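Local coordinates for protein MGS-M4 (Unidentified, PDB 4Q3M) that probably acts as a nicotinamide-dependent oxidoreductase of the aldo-keto reductase family, built as a TIM barrel, with a substrate that remains unknown, at residues N50-E53 with V54-I58; L170-Y173 with C174-N177; T117-A120 with F121-L124; N240-V243 with F244-T247. All coordinates share one frame; numbering follows the deposited sequence.

Contact 1 of 4, residues N50-E53 with V54-I58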
loop_
_atom_site.group_PDB
_atom_site.type_symbol
_atom_site.label_atom_id
_atom_site.label_comp_id
_atom_site.label_asym_id
_atom_site.label_seq_id
_atom_site.Cartn_x
_atom_site.Cartn_y
_atom_site.Cartn_z
ATOM N N ASN A 50 -22.918 -14.562 3.180
ATOM C CA ASN A 50 -23.204 -15.549 4.215
ATOM C C ASN A 50 -23.944 -14.947 5.406
ATOM O O ASN A 50 -24.083 -15.591 6.444
ATOM C CB ASN A 50 -21.911 -16.227 4.686
ATOM C CG ASN A 50 -20.877 -15.238 5.208
ATOM O OD1 ASN A 50 -21.204 -14.127 5.626
ATOM N ND2 ASN A 50 -19.615 -15.650 5.190
ATOM N N GLU A 51 -24.413 -13.712 5.245
ATOM C CA GLU A 51 -25.158 -13.022 6.295
ATOM C C GLU A 51 -26.383 -13.822 6.723
ATOM O O GLU A 51 -26.815 -13.753 7.874
ATOM C CB GLU A 51 -25.585 -11.630 5.824
ATOM C CG GLU A 51 -24.438 -10.655 5.637
ATOM C CD GLU A 51 -24.893 -9.328 5.064
ATOM O OE1 GLU A 51 -25.747 -9.334 4.153
ATOM O OE2 GLU A 51 -24.401 -8.278 5.530
ATOM N N GLU A 52 -26.935 -14.580 5.783
ATOM C CA GLU A 52 -28.083 -15.431 6.051
ATOM C C GLU A 52 -27.708 -16.609 6.947
ATOM O O GLU A 52 -28.365 -16.865 7.957
ATOM C CB GLU A 52 -28.684 -15.934 4.739
ATOM C CG GLU A 52 -29.326 -14.848 3.893
ATOM C CD GLU A 52 -30.109 -15.411 2.724
ATOM O OE1 GLU A 52 -30.782 -16.448 2.901
ATOM O OE2 GLU A 52 -30.053 -14.816 1.627
ATOM N N GLU A 53 -26.647 -17.319 6.576
ATOM C CA GLU A 53 -26.203 -18.490 7.327
ATOM C C GLU A 53 -25.599 -18.107 8.674
ATOM O O GLU A 53 -25.751 -18.832 9.657
ATOM C CB GLU A 53 -25.190 -19.296 6.513
ATOM C CG GLU A 53 -25.764 -19.921 5.253
ATOM C CD GLU A 53 -24.774 -20.827 4.549
ATOM O OE1 GLU A 53 -23.634 -20.962 5.044
ATOM O OE2 GLU A 53 -25.134 -21.403 3.502
ATOM N N VAL A 54 -24.909 -16.971 8.714
ATOM C CA VAL A 54 -24.323 -16.478 9.955
ATOM C C VAL A 54 -25.415 -16.090 10.947
ATOM O O VAL A 54 -25.358 -16.454 12.122
ATOM C CB VAL A 54 -23.398 -15.267 9.705
ATOM C CG1 VAL A 54 -23.041 -14.583 11.017
ATOM C CG2 VAL A 54 -22.142 -15.700 8.966
ATOM N N GLY A 55 -26.415 -15.363 10.460
ATOM C CA GLY A 55 -27.499 -14.886 11.300
ATOM C C GLY A 55 -28.343 -15.985 11.916
ATOM O O GLY A 55 -28.807 -15.857 13.047
ATOM N N ARG A 56 -28.545 -17.068 11.171
ATOM C CA ARG A 56 -29.356 -18.181 11.656
ATOM C C ARG A 56 -28.575 -19.063 12.624
ATOM O O ARG A 56 -29.156 -19.692 13.508
ATOM C CB ARG A 56 -29.875 -19.017 10.484
ATOM C CG ARG A 56 -30.935 -18.312 9.657
ATOM C CD ARG A 56 -31.455 -19.200 8.541
ATOM N NE ARG A 56 -32.432 -18.504 7.708
ATOM C CZ ARG A 56 -32.110 -17.664 6.731
ATOM N NH1 ARG A 56 -30.836 -17.418 6.467
ATOM N NH2 ARG A 56 -33.057 -17.069 6.019
ATOM N N ALA A 57 -27.257 -19.104 12.455
ATOM C CA ALA A 57 -26.398 -19.854 13.363
ATOM C C ALA A 57 -26.374 -19.190 14.734
ATOM O O ALA A 57 -26.206 -19.855 15.757
ATOM C CB ALA A 57 -24.993 -19.965 12.797
ATOM N N ILE A 58 -26.544 -17.872 14.743
ATOM C CA ILE A 58 -26.574 -17.103 15.979
ATOM C C ILE A 58 -27.876 -17.346 16.741
ATOM O O ILE A 58 -27.875 -17.454 17.969
ATOM C CB ILE A 58 -26.401 -15.596 15.698
ATOM C CG1 ILE A 58 -25.023 -15.331 15.087
ATOM C CG2 ILE A 58 -26.573 -14.782 16.970
ATOM C CD1 ILE A 58 -24.785 -13.887 14.710
#

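Contact 2 of 4, residues L170-Y173 with C174-N177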
loop_
_atom_site.group_PDB
_atom_site.type_symbol
_atom_site.label_atom_id
_atom_site.label_comp_id
_atom_site.label_asym_id
_atom_site.label_seq_id
_atom_site.Cartn_x
_atom_site.Cartn_y
_atom_site.Cartn_z
ATOM N N LEU A 170 0.544 2.963 10.854
ATOM C CA LEU A 170 -0.907 3.095 10.813
ATOM C C LEU A 170 -1.514 2.850 12.190
ATOM O O LEU A 170 -2.458 3.532 12.595
ATOM C CB LEU A 170 -1.503 2.125 9.791
ATOM C CG LEU A 170 -3.025 2.108 9.649
ATOM C CD1 LEU A 170 -3.541 3.470 9.208
ATOM C CD2 LEU A 170 -3.460 1.024 8.675
ATOM N N HIS A 171 -0.960 1.874 12.904
ATOM C CA HIS A 171 -1.413 1.540 14.249
ATOM C C HIS A 171 -1.239 2.723 15.194
ATOM O O HIS A 171 -2.153 3.071 15.943
ATOM C CB HIS A 171 -0.651 0.327 14.784
ATOM C CG HIS A 171 -1.175 -0.190 16.088
ATOM N ND1 HIS A 171 -0.411 -0.952 16.946
ATOM C CD2 HIS A 171 -2.388 -0.064 16.676
ATOM C CE1 HIS A 171 -1.129 -1.268 18.008
ATOM N NE2 HIS A 171 -2.332 -0.742 17.870
ATOM N N ASP A 172 -0.062 3.339 15.151
ATOM C CA ASP A 172 0.230 4.493 15.992
ATOM C C ASP A 172 -0.701 5.656 15.675
ATOM O O ASP A 172 -1.184 6.332 16.582
ATOM C CB ASP A 172 1.687 4.928 15.829
ATOM C CG ASP A 172 2.653 4.020 16.566
ATOM O OD1 ASP A 172 2.203 3.280 17.468
ATOM O OD2 ASP A 172 3.861 4.051 16.250
ATOM N N TYR A 173 -0.951 5.886 14.388
ATOM C CA TYR A 173 -1.855 6.953 13.975
ATOM C C TYR A 173 -3.252 6.737 14.544
ATOM O O TYR A 173 -3.853 7.656 15.102
ATOM C CB TYR A 173 -1.931 7.059 12.450
ATOM C CG TYR A 173 -2.991 8.036 11.990
ATOM C CD1 TYR A 173 -2.730 9.399 11.935
ATOM C CD2 TYR A 173 -4.259 7.598 11.629
ATOM C CE1 TYR A 173 -3.699 10.295 11.527
ATOM C CE2 TYR A 173 -5.233 8.486 11.224
ATOM C CZ TYR A 173 -4.949 9.832 11.172
ATOM O OH TYR A 173 -5.922 10.714 10.768
ATOM N N CYS A 174 -3.766 5.519 14.390
ATOM C CA CYS A 174 -5.095 5.179 14.882
ATOM C C CYS A 174 -5.196 5.373 16.392
ATOM O O CYS A 174 -6.170 5.941 16.888
ATOM C CB CYS A 174 -5.452 3.739 14.510
ATOM S SG CYS A 174 -5.702 3.461 12.739
ATOM N N LYS A 175 -4.182 4.907 17.116
ATOM C CA LYS A 175 -4.160 5.033 18.569
ATOM C C LYS A 175 -4.133 6.494 19.008
ATOM O O LYS A 175 -4.730 6.852 20.022
ATOM C CB LYS A 175 -2.959 4.287 19.158
ATOM C CG LYS A 175 -3.150 2.781 19.247
ATOM C CD LYS A 175 -2.067 2.132 20.097
ATOM C CE LYS A 175 -0.695 2.275 19.459
ATOM N NZ LYS A 175 0.381 1.737 20.339
ATOM N N LYS A 176 -3.441 7.334 18.244
ATOM C CA LYS A 176 -3.393 8.761 18.538
ATOM C C LYS A 176 -4.749 9.414 18.295
ATOM O O LYS A 176 -5.091 10.411 18.931
ATOM C CB LYS A 176 -2.320 9.456 17.697
ATOM C CG LYS A 176 -0.893 9.119 18.099
ATOM C CD LYS A 176 0.116 9.886 17.256
ATOM C CE LYS A 176 1.544 9.555 17.666
ATOM N NZ LYS A 176 2.543 10.324 16.873
ATOM N N ASN A 177 -5.520 8.844 17.374
ATOM C CA ASN A 177 -6.828 9.387 17.029
ATOM C C ASN A 177 -7.975 8.529 17.554
ATOM O O ASN A 177 -9.097 8.604 17.052
ATOM C CB ASN A 177 -6.947 9.549 15.514
ATOM C CG ASN A 177 -6.016 10.614 14.970
ATOM O OD1 ASN A 177 -6.376 11.789 14.895
ATOM N ND2 ASN A 177 -4.810 10.208 14.591
#

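Contact 3 of 4, residues T117-A120 with F121-L124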
loop_
_atom_site.group_PDB
_atom_site.type_symbol
_atom_site.label_atom_id
_atom_site.label_comp_id
_atom_site.label_asym_id
_atom_site.label_seq_id
_atom_site.Cartn_x
_atom_site.Cartn_y
_atom_site.Cartn_z
ATOM N N THR A 117 -21.364 8.075 2.600
ATOM C CA THR A 117 -21.642 6.785 3.211
ATOM C C THR A 117 -21.638 6.858 4.729
ATOM O O THR A 117 -22.501 6.284 5.396
ATOM C CB THR A 117 -20.614 5.739 2.768
ATOM O OG1 THR A 117 -20.687 5.559 1.347
ATOM C CG2 THR A 117 -20.845 4.442 3.487
ATOM N N TYR A 118 -20.654 7.565 5.269
ATOM C CA TYR A 118 -20.482 7.651 6.710
ATOM C C TYR A 118 -21.592 8.476 7.356
ATOM O O TYR A 118 -21.983 8.214 8.494
ATOM C CB TYR A 118 -19.116 8.244 7.043
ATOM C CG TYR A 118 -18.665 7.962 8.453
ATOM C CD1 TYR A 118 -18.066 6.752 8.780
ATOM C CD2 TYR A 118 -18.838 8.902 9.457
ATOM C CE1 TYR A 118 -17.652 6.488 10.070
ATOM C CE2 TYR A 118 -18.428 8.649 10.748
ATOM C CZ TYR A 118 -17.835 7.441 11.050
ATOM O OH TYR A 118 -17.425 7.184 12.336
ATOM N N ARG A 119 -22.092 9.471 6.629
ATOM C CA ARG A 119 -23.227 10.260 7.096
ATOM C C ARG A 119 -24.432 9.357 7.321
ATOM O O ARG A 119 -25.216 9.567 8.246
ATOM C CB ARG A 119 -23.574 11.365 6.097
ATOM C CG ARG A 119 -22.650 12.571 6.143
ATOM C CD ARG A 119 -22.872 13.396 7.400
ATOM N NE ARG A 119 -22.029 14.588 7.425
ATOM C CZ ARG A 119 -20.854 14.659 8.041
ATOM N NH1 ARG A 119 -20.378 13.605 8.690
ATOM N NH2 ARG A 119 -20.154 15.785 8.010
ATOM N N ALA A 120 -24.568 8.346 6.468
ATOM C CA ALA A 120 -25.622 7.355 6.620
ATOM C C ALA A 120 -25.344 6.467 7.827
ATOM O O ALA A 120 -26.266 6.088 8.550
ATOM C CB ALA A 120 -25.756 6.521 5.360
ATOM N N PHE A 121 -24.072 6.139 8.041
ATOM C CA PHE A 121 -23.663 5.391 9.227
ATOM C C PHE A 121 -24.034 6.171 10.482
ATOM O O PHE A 121 -24.530 5.606 11.457
ATOM C CB PHE A 121 -22.154 5.112 9.227
ATOM C CG PHE A 121 -21.730 3.984 8.325
ATOM C CD1 PHE A 121 -22.481 3.625 7.218
ATOM C CD2 PHE A 121 -20.570 3.276 8.596
ATOM C CE1 PHE A 121 -22.076 2.590 6.397
ATOM C CE2 PHE A 121 -20.165 2.237 7.780
ATOM C CZ PHE A 121 -20.918 1.895 6.679
ATOM N N GLU A 122 -23.788 7.477 10.442
ATOM C CA GLU A 122 -24.056 8.354 11.574
ATOM C C GLU A 122 -25.548 8.442 11.880
ATOM O O GLU A 122 -25.947 8.494 13.043
ATOM C CB GLU A 122 -23.490 9.751 11.309
ATOM C CG GLU A 122 -21.971 9.808 11.310
ATOM C CD GLU A 122 -21.437 11.188 10.982
ATOM O OE1 GLU A 122 -22.118 11.932 10.247
ATOM O OE2 GLU A 122 -20.334 11.528 11.460
ATOM N N THR A 123 -26.367 8.458 10.832
ATOM C CA THR A 123 -27.815 8.472 10.997
ATOM C C THR A 123 -28.281 7.186 11.675
ATOM O O THR A 123 -29.115 7.215 12.580
ATOM C CB THR A 123 -28.541 8.635 9.647
ATOM O OG1 THR A 123 -28.179 9.889 9.054
ATOM C CG2 THR A 123 -30.049 8.592 9.840
ATOM N N LEU A 124 -27.725 6.062 11.235
ATOM C CA LEU A 124 -28.058 4.761 11.803
ATOM C C LEU A 124 -27.593 4.652 13.252
ATOM O O LEU A 124 -28.254 4.023 14.079
ATOM C CB LEU A 124 -27.437 3.640 10.967
ATOM C CG LEU A 124 -27.933 3.518 9.525
ATOM C CD1 LEU A 124 -27.027 2.594 8.724
ATOM C CD2 LEU A 124 -29.372 3.029 9.489
#

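Contact 4 of 4, residues N240-V243 with F244-T247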
loop_
_atom_site.group_PDB
_atom_site.type_symbol
_atom_site.label_atom_id
_atom_site.label_comp_id
_atom_site.label_asym_id
_atom_site.label_seq_id
_atom_site.Cartn_x
_atom_site.Cartn_y
_atom_site.Cartn_z
ATOM N N ASN A 240 -7.303 -21.533 17.319
ATOM C CA ASN A 240 -7.172 -20.091 17.152
ATOM C C ASN A 240 -7.760 -19.312 18.324
ATOM O O ASN A 240 -7.444 -18.140 18.520
ATOM C CB ASN A 240 -7.838 -19.645 15.848
ATOM C CG ASN A 240 -7.047 -20.055 14.620
ATOM O OD1 ASN A 240 -6.128 -20.869 14.702
ATOM N ND2 ASN A 240 -7.403 -19.491 13.472
ATOM N N PHE A 241 -8.613 -19.971 19.103
ATOM C CA PHE A 241 -9.226 -19.341 20.265
ATOM C C PHE A 241 -8.423 -19.605 21.533
ATOM O O PHE A 241 -8.417 -18.787 22.453
ATOM C CB PHE A 241 -10.662 -19.832 20.447
ATOM C CG PHE A 241 -11.434 -19.071 21.485
ATOM C CD1 PHE A 241 -11.912 -17.799 21.217
ATOM C CD2 PHE A 241 -11.683 -19.626 22.730
ATOM C CE1 PHE A 241 -12.622 -17.094 22.170
ATOM C CE2 PHE A 241 -12.393 -18.927 23.687
ATOM C CZ PHE A 241 -12.864 -17.659 23.406
ATOM N N ASP A 242 -7.751 -20.752 21.582
ATOM C CA ASP A 242 -6.911 -21.088 22.726
ATOM C C ASP A 242 -5.679 -20.192 22.739
ATOM O O ASP A 242 -4.580 -20.618 22.382
ATOM C CB ASP A 242 -6.504 -22.562 22.689
ATOM C CG ASP A 242 -5.840 -23.014 23.976
ATOM O OD1 ASP A 242 -6.073 -22.373 25.022
ATOM O OD2 ASP A 242 -5.086 -24.009 23.941
ATOM N N VAL A 243 -5.874 -18.946 23.158
ATOM C CA VAL A 243 -4.836 -17.933 23.050
ATOM C C VAL A 243 -4.840 -17.034 24.292
ATOM O O VAL A 243 -4.182 -15.993 24.334
ATOM C CB VAL A 243 -5.031 -17.097 21.757
ATOM C CG1 VAL A 243 -6.159 -16.087 21.923
ATOM C CG2 VAL A 243 -3.738 -16.417 21.341
ATOM N N PHE A 244 -5.572 -17.460 25.317
ATOM C CA PHE A 244 -5.684 -16.684 26.548
ATOM C C PHE A 244 -5.167 -17.452 27.760
ATOM O O PHE A 244 -5.565 -17.176 28.893
ATOM C CB PHE A 244 -7.136 -16.265 26.780
ATOM C CG PHE A 244 -7.752 -15.548 25.614
ATOM C CD1 PHE A 244 -7.467 -14.215 25.375
ATOM C CD2 PHE A 244 -8.616 -16.209 24.757
ATOM C CE1 PHE A 244 -8.031 -13.553 24.303
ATOM C CE2 PHE A 244 -9.185 -15.553 23.684
ATOM C CZ PHE A 244 -8.892 -14.223 23.456
ATOM N N ASP A 245 -4.282 -18.413 27.522
ATOM C CA ASP A 245 -3.708 -19.200 28.607
ATOM C C ASP A 245 -2.193 -19.039 28.663
ATOM O O ASP A 245 -1.508 -19.770 29.379
ATOM C CB ASP A 245 -4.079 -20.677 28.454
ATOM C CG ASP A 245 -3.592 -21.268 27.148
ATOM O OD1 ASP A 245 -3.378 -20.500 26.187
ATOM O OD2 ASP A 245 -3.424 -22.506 27.081
ATOM N N PHE A 246 -1.675 -18.078 27.905
ATOM C CA PHE A 246 -0.245 -17.793 27.908
ATOM C C PHE A 246 0.030 -16.356 27.479
ATOM O O PHE A 246 -0.881 -15.633 27.073
ATOM C CB PHE A 246 0.503 -18.771 26.998
ATOM C CG PHE A 246 0.456 -18.406 25.541
ATOM C CD1 PHE A 246 1.599 -17.979 24.885
ATOM C CD2 PHE A 246 -0.728 -18.490 24.827
ATOM C CE1 PHE A 246 1.564 -17.644 23.544
ATOM C CE2 PHE A 246 -0.770 -18.156 23.487
ATOM C CZ PHE A 246 0.377 -17.734 22.845
ATOM N N THR A 247 1.292 -15.950 27.571
ATOM C CA THR A 247 1.687 -14.584 27.255
ATOM C C THR A 247 2.991 -14.551 26.465
ATOM O O THR A 247 3.711 -15.547 26.398
ATOM C CB THR A 247 1.851 -13.740 28.534
ATOM O OG1 THR A 247 2.286 -12.420 28.187
ATOM C CG2 THR A 247 2.873 -14.377 29.463
#

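Contact 1 of 4, residues N50-E53 with V54-I58
R56 lies back along its own helix over E52, four residues earlier, and the two side chains run side by side in the same direction. From CB outward, R56 follows the E52 carbonyl: CB is 3.6 Å and CG 3.4 Å from E52 O, and CD passes a little farther off. The chain stays extended from CG to NE, and the last torsion (chi4 81°) then swings the guanidinium round, so that NH1 turns back to the helix and makes a weak hydrogen bond of 2.9 Å to E52 O. The same oxygen accepts the backbone bond from R56 N, so one residue grips it twice. E52 CB sits at the guanidinium edge, in its plane. At the tip the charges only loosely pair: E52 OE1 to R56 NH1 is a long salt bridge of 3.7 Å, with carboxylate and guanidinium planes 53° apart.

These residues form nearly all of helix 51-59, which joins strands 41-43 and 69-74 in a beta-alpha-beta unit of the TIM barrel. N50 takes the N-cap position, yet its side chain makes no capping bond; OD1 is held by T44. N50 O begins the helical ladder by accepting V54 N at 2.8 Å, and V54 CG2 packs 3.8 Å from N50 OD1. The buried E51 bonds T72 and S91 through OE2, and E53 OE2 takes the N-H of N25, just before helix 26-37. A57 rests on Y28 and V31 of that helix, its CB 3.4 Å from E53 O.

Contact 2 of 4, residues L170-Y173 with C174-N177
H171 and K175 meet because the imidazole swings anti to its own backbone N (chi1 -173°) while the lysine chain, otherwise extended, kinks at chi3 (-65°) and folds over the ring. The kink lays K175 CE over the centre of one imidazole face, 3.8 Å from the H171 ring centroid, a CH-pi contact. K175 CD lies 3.6 Å from H171 NE2, and H171 ND1 makes a weak hydrogen bond with R223. The same bend carries the ammonium alongside D172, where K175 NZ and D172 OD1 form a long salt bridge of 3.7 Å.

One turn on, helix 168-176 ends. N177, the first residue to leave helical geometry, turns its amide back so that ND2 donates a nearly straight bond of 2.8 Å to Y173 O, which lies close to the amide plane. N177 N reaches this oxygen too, but weakly. Y173 holds its ring beneath the amide: ND2 stands over one face, offset toward the rim and 3.3 Å from Y173 CE1, with the two planes 38° apart. On the buried side, L170 CD1 touches C174 SG at 4.1 Å, and both residues pack on strands 156-160 and 180-184 of the barrel wall.

Chemically, the N177 amide closes the helix by occupying a carbonyl at its C-terminal end, whereas the lysine charge, near D172 but only at long range, would probably be weakly stabilised by it.

Contact 3 of 4, residues T117-A120 with F121-L124
Charge pairing joins R119 to E122 on one flank of helix 111-126. The arginine chain bends at chi2 (-72°) and comes to lie beside the glutamate, pointing the same way, with guanidinium and carboxylate planes almost parallel. R119 NH1 bonds E122 OE1 at 2.9 Å on its syn side, although the two groups are stepped rather than coplanar. R119 CD also lies 3.3 Å from E122 OE1. The second carboxylate oxygen, E122 OE2, comes to the edge of the Y118 ring, 3.5 Å from Y118 CE2. All three side chains tie this helix to the end of helix 140-149 and the loop beyond: E122 OE2 accepts the backbone N of K151 and of I152, R119 NH2 goes to N149 O, and the tyrosine OH to I152 O.

Apolar contacts centre on F121. T117 CG2 touches F121 CE1 at 3.7 Å, the two side chains running alongside each other, and Y118 CD1 approaches F121 CD2 at 4.3 Å. Both T117 and F121 pack on L74 and T84, and F121 also meets the ring of Y103.

Backbone hydrogen bonds form the regular i to i+4 series, from F121 N to T117 O through to L124 N to A120 O at 3.1 Å. T123 OG1 lies 3.1 Å from R119 O, but also bonds the hydroxyl of Y81.

A helix with one side packed on the barrel strands is the TIM-barrel arrangement, this one linking strands 102-105 and 133-136 in sequence; the salt-bridged flank is a feature of this particular helix.

Contact 4 of 4, residues N240-V243 with F244-T247
An inverse gamma turn centred on D242 lies at the start of the loop that leads from helix 234-241 to helix 250-257, and around it F241, V243 and F244 build a small hydrophobic cluster. The turn is marked by a weak backbone bond from V243 N to F241 O. F244 presents its ring edge to one face of F241 in an edge-to-face pair, centroids 5.6 Å apart and planes at 69°. The nearest side-chain atoms are F241 CE1 and F244 CE2, 4.1 Å apart. V243 CG1 stands over the centre of one F244 face, 3.6 Å from the centroid, a CH-pi contact. With chi1 at 77° this methyl falls between the backbone N and the carbonyl carbon, which leaves CG2 to meet F246 CE2 at 4.1 Å, so the one valine bridges two phenylalanines. Beyond the segments, F241 meets the ring of Y39, and F246 that of H208.

D242 OD1 and D245 OD2 approach to 3.4 Å, two acceptors with no bond between them. K210 lies close to both, in a salt bridge with D245 OD1 and a long, weak ion pair with D242; its charge probably offsets the electrostatic cost of bringing the two carboxylates together.

How the contacts relate
All four contacts are local ones on the outer shell of a single TIM barrel, and none touches another. Contacts 1, 3 and 2 follow in that chain order on the helices of alternate beta-alpha-beta units, and contact 4 comes last, in the region after helix 234-241. Contacts 1 and 2 lie on opposite sides of the chain's centre, 33 Å apart between centres, as do contacts 3 and 4 at 36 Å. The closest neighbours, contacts 2 and 3, keep about 10 Å between nearest atoms. In aldo-keto reductases the active site opens at the C-terminal ends of the strands; these contacts are structural packing, though contacts 1 and 3 both reach strand 69-74, E51 at T72 and T117 and F121 at L74.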